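Local coordinates for protein-tyrosine-phosphatase (Shewanella sp., PDB 2Z72) that probably hydrolyses phosphate esters such as phosphotyrosine in the cold, using two zinc ions held in a calcineurin-like phosphoesterase fold, at residues G100-G105 and G141-L146; Q61-T66 and Q135-G140. All blocks are in the same frame, centred on the assembly; numbering follows the deposited sequence.

Contact 1: residues G100-G105 and G141-L146; sequences GNWAFG and GMVHLL
Trp102 rests the six-membered half of its indole against the start of strand 142-145. Its CZ3 lies 3.8 Å from CG2 of Val143, and its CH2 is 3.7 Å from the backbone O of Met142. Both partners meet the ring obliquely. The two side chains run past each other in opposite directions. Trp102 has CG anti to the backbone N (chi1 -180°), which sends the indole out of its loop toward the strand. On Val143, CG2 is the branch anti to the carbonyl carbon, and it is the one that reaches the ring.

The pyrrole side of the indole is held by its own loop. NE1 donates to the backbone O of Gly105 at 2.9 Å, with an N-H...O angle of 163°, and that oxygen lies in the ring plane. CB of Phe104 lies over one face of the indole, near its border, 3.5 Å from the ring plane. The tight part is the benzene half of the indole, packed against Val143, with Leu132 and Ala136 of helix 122-138 touching the ring. By Gly105 the contact is looser: this residue is partly exposed, and its O comes only within 3.6 Å of the N of Gly141, with no hydrogen bond. Gly141 is buried and closely approached, since a CB there would run into the O of Gly105. Replacing Trp102 with an alanine would probably open a gap beside Val143 and leave the O of Gly105 without its indole donor.

There is no hydrogen bond across the segments, and the indole N is paired within its loop. In this phosphoesterase core, apolar fit probably holds the indole to the strand, while Gln135 of helix 122-138 bonds to the loop's polar groups.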
loop_
_atom_site.group_PDB
_atom_site.type_symbol
_atom_site.label_atom_id
_atom_site.label_comp_id
_atom_site.label_asym_id
_atom_site.label_seq_id
_atom_site.Cartn_x
_atom_site.Cartn_y
_atom_site.Cartn_z
ATOM N N GLY A 100 -17.454 3.054 9.151
ATOM C CA GLY A 100 -16.360 2.847 8.199
ATOM C C GLY A 100 -15.094 3.666 8.439
ATOM O O GLY A 100 -14.224 3.758 7.550
ATOM N N ASN A 101 -15.014 4.273 9.621
ATOM C CA ASN A 101 -13.967 5.232 9.909
ATOM C C ASN A 101 -12.932 4.540 10.818
ATOM O O ASN A 101 -13.249 3.614 11.577
ATOM C CB ASN A 101 -14.580 6.446 10.609
ATOM C CG ASN A 101 -15.557 7.150 9.656
ATOM O OD1 ASN A 101 -15.286 7.250 8.471
ATOM N ND2 ASN A 101 -16.623 7.612 10.220
ATOM N N TRP A 102 -11.717 5.062 10.793
ATOM C CA TRP A 102 -10.629 4.588 11.636
ATOM C C TRP A 102 -11.121 4.435 13.108
ATOM O O TRP A 102 -11.683 5.402 13.680
ATOM C CB TRP A 102 -9.503 5.564 11.668
ATOM C CG TRP A 102 -8.276 5.294 12.463
ATOM C CD1 TRP A 102 -8.026 5.823 13.724
ATOM C CD2 TRP A 102 -7.152 4.510 12.121
ATOM N NE1 TRP A 102 -6.804 5.386 14.129
ATOM C CE2 TRP A 102 -6.229 4.591 13.191
ATOM C CE3 TRP A 102 -6.791 3.739 11.037
ATOM C CZ2 TRP A 102 -5.014 3.935 13.143
ATOM C CZ3 TRP A 102 -5.578 3.087 10.971
ATOM C CH2 TRP A 102 -4.695 3.202 12.046
ATOM N N ALA A 103 -10.831 3.262 13.693
ATOM C CA ALA A 103 -11.196 2.957 15.037
ATOM C C ALA A 103 -10.008 2.358 15.785
ATOM O O ALA A 103 -10.194 1.721 16.815
ATOM C CB ALA A 103 -12.393 1.984 15.087
ATOM N N PHE A 104 -8.815 2.531 15.274
ATOM C CA PHE A 104 -7.626 1.867 15.805
ATOM C C PHE A 104 -6.805 2.772 16.690
ATOM O O PHE A 104 -5.700 2.401 17.078
ATOM C CB PHE A 104 -6.841 1.260 14.620
ATOM C CG PHE A 104 -5.876 0.156 14.968
ATOM C CD1 PHE A 104 -6.266 -0.974 15.655
ATOM C CD2 PHE A 104 -4.541 0.251 14.543
ATOM C CE1 PHE A 104 -5.326 -1.978 15.941
ATOM C CE2 PHE A 104 -3.621 -0.729 14.842
ATOM C CZ PHE A 104 -4.015 -1.894 15.527
ATOM N N GLY A 105 -7.364 3.930 17.052
ATOM C CA GLY A 105 -6.699 4.748 18.057
ATOM C C GLY A 105 -5.325 5.235 17.614
ATOM O O GLY A 105 -5.178 5.717 16.496
ATOM N N GLY A 141 -2.688 8.084 15.600
ATOM C CA GLY A 141 -2.104 6.899 15.000
ATOM C C GLY A 141 -1.548 7.243 13.625
ATOM O O GLY A 141 -1.329 8.407 13.277
ATOM N N MET A 142 -1.338 6.185 12.841
ATOM C CA MET A 142 -0.768 6.384 11.523
ATOM C C MET A 142 -1.183 5.277 10.583
ATOM O O MET A 142 -1.221 4.106 10.997
ATOM C CB MET A 142 0.768 6.401 11.500
ATOM C CG MET A 142 1.426 7.574 12.182
ATOM S SD MET A 142 3.211 7.635 11.955
ATOM C CE MET A 142 3.269 8.440 10.329
ATOM N N VAL A 143 -1.386 5.638 9.298
ATOM C CA VAL A 143 -1.342 4.663 8.234
ATOM C C VAL A 143 -0.046 4.871 7.470
ATOM O O VAL A 143 0.272 5.977 7.021
ATOM C CB VAL A 143 -2.525 4.886 7.243
ATOM C CG1 VAL A 143 -2.366 4.037 6.000
ATOM C CG2 VAL A 143 -3.850 4.646 7.938
ATOM N N HIS A 144 0.702 3.795 7.332
ATOM C CA HIS A 144 1.875 3.702 6.499
ATOM C C HIS A 144 1.470 2.943 5.245
ATOM O O HIS A 144 1.366 1.725 5.241
ATOM C CB HIS A 144 3.007 2.926 7.180
ATOM C CG HIS A 144 3.376 3.479 8.505
ATOM N ND1 HIS A 144 4.303 4.508 8.677
ATOM C CD2 HIS A 144 2.951 3.121 9.745
ATOM C CE1 HIS A 144 4.385 4.692 9.953
ATOM N NE2 HIS A 144 3.568 3.901 10.665
ATOM N N LEU A 145 1.215 3.703 4.154
ATOM C CA LEU A 145 0.976 3.053 2.875
ATOM C C LEU A 145 2.322 2.956 2.181
ATOM O O LEU A 145 2.910 3.996 1.858
ATOM C CB LEU A 145 0.045 3.859 2.001
ATOM C CG LEU A 145 -0.167 3.307 0.586
ATOM C CD1 LEU A 145 -0.640 1.853 0.593
ATOM C CD2 LEU A 145 -1.122 4.190 -0.166
ATOM N N LEU A 146 2.835 1.746 1.999
ATOM C CA LEU A 146 4.100 1.563 1.335
ATOM C C LEU A 146 3.869 1.316 -0.145
ATOM O O LEU A 146 2.860 0.720 -0.576
ATOM C CB LEU A 146 4.931 0.402 1.888
ATOM C CG LEU A 146 5.098 0.409 3.396
ATOM C CD1 LEU A 146 5.996 -0.750 3.817
ATOM C CD2 LEU A 146 5.654 1.741 3.897
#

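Contact 2: residues Q61-T66 and Q135-G140; sequences QIMPDT and QARDAG
OE1 of Gln61 is gripped by two nitrogens of Arg137. NH1 of Arg137 lies 2.8 Å from OE1 of Gln61. NH2 of Arg137 lies 2.9 Å from the same OE1 of Gln61. Both bonds are bent, at 150° and 145°. The guanidinium thus meets this one oxygen end-on. OE1 lies at the edge of the guanidinium, almost exactly in its plane. The fit is less regular on the amide side. NH1 sits well above the carbonyl plane, NH2 is tilted from it by less, and both come from the same face. The amide and guanidinium planes are 57° apart, and the two side chains cross at about a right angle.

Arg137 reaches this far because its chain is extended, starting with CG anti to the backbone N. The nearest pair of CA atoms, those of Met63 and Arg137, is still 11.5 Å apart. SD of Met63 approaches NH1 of Arg137 obliquely at 4.3 Å. Outside the two segments, NE of Arg137 forms a salt bridge with Glu58, which would help hold the guanidinium in its orientation.

The contact is small and lies at the surface. It ties the loop before strand 66-67 to the last turn of helix 122-138. That helix ends in a Schellman motif: Gly140 has positive phi, its N bonds to the O of Arg137, and the N of Gly141 probably bonds to the O of Ala136.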
loop_
_atom_site.group_PDB
_atom_site.type_symbol
_atom_site.label_atom_id
_atom_site.label_comp_id
_atom_site.label_asym_id
_atom_site.label_seq_id
_atom_site.Cartn_x
_atom_site.Cartn_y
_atom_site.Cartn_z
ATOM N N GLN A 61 2.475 15.050 3.384
ATOM C CA GLN A 61 3.796 15.275 3.978
ATOM C C GLN A 61 4.559 13.956 4.021
ATOM O O GLN A 61 4.021 12.929 4.402
ATOM C CB GLN A 61 3.599 15.844 5.362
ATOM C CG GLN A 61 2.989 17.207 5.439
ATOM C CD GLN A 61 2.562 17.658 6.833
ATOM O OE1 GLN A 61 2.626 16.867 7.794
ATOM N NE2 GLN A 61 2.044 18.856 6.887
ATOM N N ILE A 62 5.845 14.038 3.715
ATOM C CA ILE A 62 6.713 12.852 3.792
ATOM C C ILE A 62 7.008 12.578 5.247
ATOM O O ILE A 62 7.467 13.463 5.974
ATOM C CB ILE A 62 8.007 13.053 3.001
ATOM C CG1 ILE A 62 7.751 13.310 1.507
ATOM C CG2 ILE A 62 8.971 11.885 3.172
ATOM C CD1 ILE A 62 8.915 13.878 0.737
ATOM N N MET A 63 6.759 11.348 5.672
ATOM C CA MET A 63 6.908 10.932 7.069
ATOM C C MET A 63 8.153 10.103 7.240
ATOM O O MET A 63 8.668 9.497 6.291
ATOM C CB MET A 63 5.672 10.130 7.463
ATOM C CG MET A 63 4.404 10.904 7.218
ATOM S SD MET A 63 4.227 12.495 8.004
ATOM C CE MET A 63 4.136 12.088 9.710
ATOM N N PRO A 64 8.605 9.979 8.482
ATOM C CA PRO A 64 9.771 9.119 8.763
ATOM C C PRO A 64 9.520 7.690 8.333
ATOM O O PRO A 64 8.410 7.229 8.176
ATOM C CB PRO A 64 9.922 9.183 10.295
ATOM C CG PRO A 64 9.180 10.393 10.733
ATOM C CD PRO A 64 8.116 10.685 9.697
ATOM N N ASP A 65 10.651 6.986 8.173
ATOM C CA ASP A 65 10.627 5.566 7.839
ATOM C C ASP A 65 10.985 4.669 9.037
ATOM O O ASP A 65 11.062 3.452 8.807
ATOM C CB ASP A 65 11.481 5.257 6.609
ATOM C CG ASP A 65 12.941 5.609 6.754
ATOM O OD1 ASP A 65 13.563 5.938 5.731
ATOM O OD2 ASP A 65 13.436 5.538 7.922
ATOM N N THR A 66 11.234 5.230 10.208
ATOM C CA THR A 66 11.660 4.484 11.374
ATOM C C THR A 66 10.925 5.005 12.565
ATOM O O THR A 66 10.817 6.236 12.707
ATOM C CB THR A 66 13.192 4.625 11.547
ATOM O OG1 THR A 66 13.829 4.058 10.408
ATOM C CG2 THR A 66 13.662 3.949 12.798
ATOM N N GLN A 135 -7.675 10.148 8.958
ATOM C CA GLN A 135 -8.343 9.820 10.191
ATOM C C GLN A 135 -7.384 9.243 11.255
ATOM O O GLN A 135 -7.529 9.559 12.435
ATOM C CB GLN A 135 -9.474 8.815 9.930
ATOM C CG GLN A 135 -10.623 9.419 9.114
ATOM C CD GLN A 135 -11.670 8.382 8.780
ATOM O OE1 GLN A 135 -11.403 7.179 8.827
ATOM N NE2 GLN A 135 -12.880 8.840 8.457
ATOM N N ALA A 136 -6.451 8.406 10.801
ATOM C CA ALA A 136 -5.484 7.819 11.725
ATOM C C ALA A 136 -4.648 8.956 12.349
ATOM O O ALA A 136 -4.470 8.995 13.556
ATOM C CB ALA A 136 -4.629 6.805 11.041
ATOM N N ARG A 137 -4.181 9.873 11.518
ATOM C CA ARG A 137 -3.420 11.001 12.032
ATOM C C ARG A 137 -4.208 11.784 13.038
ATOM O O ARG A 137 -3.694 12.161 14.091
ATOM C CB ARG A 137 -2.924 11.872 10.849
ATOM C CG ARG A 137 -2.008 12.985 11.259
ATOM C CD ARG A 137 -1.329 13.657 10.097
ATOM N NE ARG A 137 -0.632 14.877 10.483
ATOM C CZ ARG A 137 0.298 15.449 9.744
ATOM N NH1 ARG A 137 0.711 14.923 8.601
ATOM N NH2 ARG A 137 0.886 16.578 10.129
ATOM N N ASP A 138 -5.477 12.069 12.747
ATOM C CA ASP A 138 -6.317 12.825 13.682
ATOM C C ASP A 138 -6.469 12.110 14.996
ATOM O O ASP A 138 -6.673 12.785 16.024
ATOM C CB ASP A 138 -7.701 13.058 13.084
ATOM C CG ASP A 138 -7.628 14.089 11.943
ATOM O OD1 ASP A 138 -8.653 14.095 11.178
ATOM O OD2 ASP A 138 -6.681 14.835 11.746
ATOM N N ALA A 139 -6.443 10.792 15.041
ATOM C CA ALA A 139 -6.522 9.981 16.253
ATOM C C ALA A 139 -5.173 9.816 16.924
ATOM O O ALA A 139 -5.134 9.151 17.987
ATOM C CB ALA A 139 -7.105 8.644 15.852
ATOM N N GLY A 140 -4.090 10.344 16.375
ATOM C CA GLY A 140 -2.809 10.054 16.998
ATOM C C GLY A 140 -2.115 8.775 16.592
ATOM O O GLY A 140 -1.102 8.423 17.162
#

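In the fold
Contacts 1 and 2 lie side by side, with centres about 9 Å apart on the same side of the chain's centre. Their segments alternate along the chain: 61-66, 100-105, 135-140, then 141-146. The last two are continuous, so the end of helix 122-138 passes directly into strand 142-145. This strand pairs in parallel with strand 108-111 in the larger mixed sheet. The helix end also joins the contacts through space: CB of Ala136 packs on CE2 of Trp102 at 3.5 Å, and Gln135 probably bonds to Asn101. One helix-to-strand junction therefore takes part in one buried contact and one surface contact within the metallophosphoesterase fold that carries the two zinc sites.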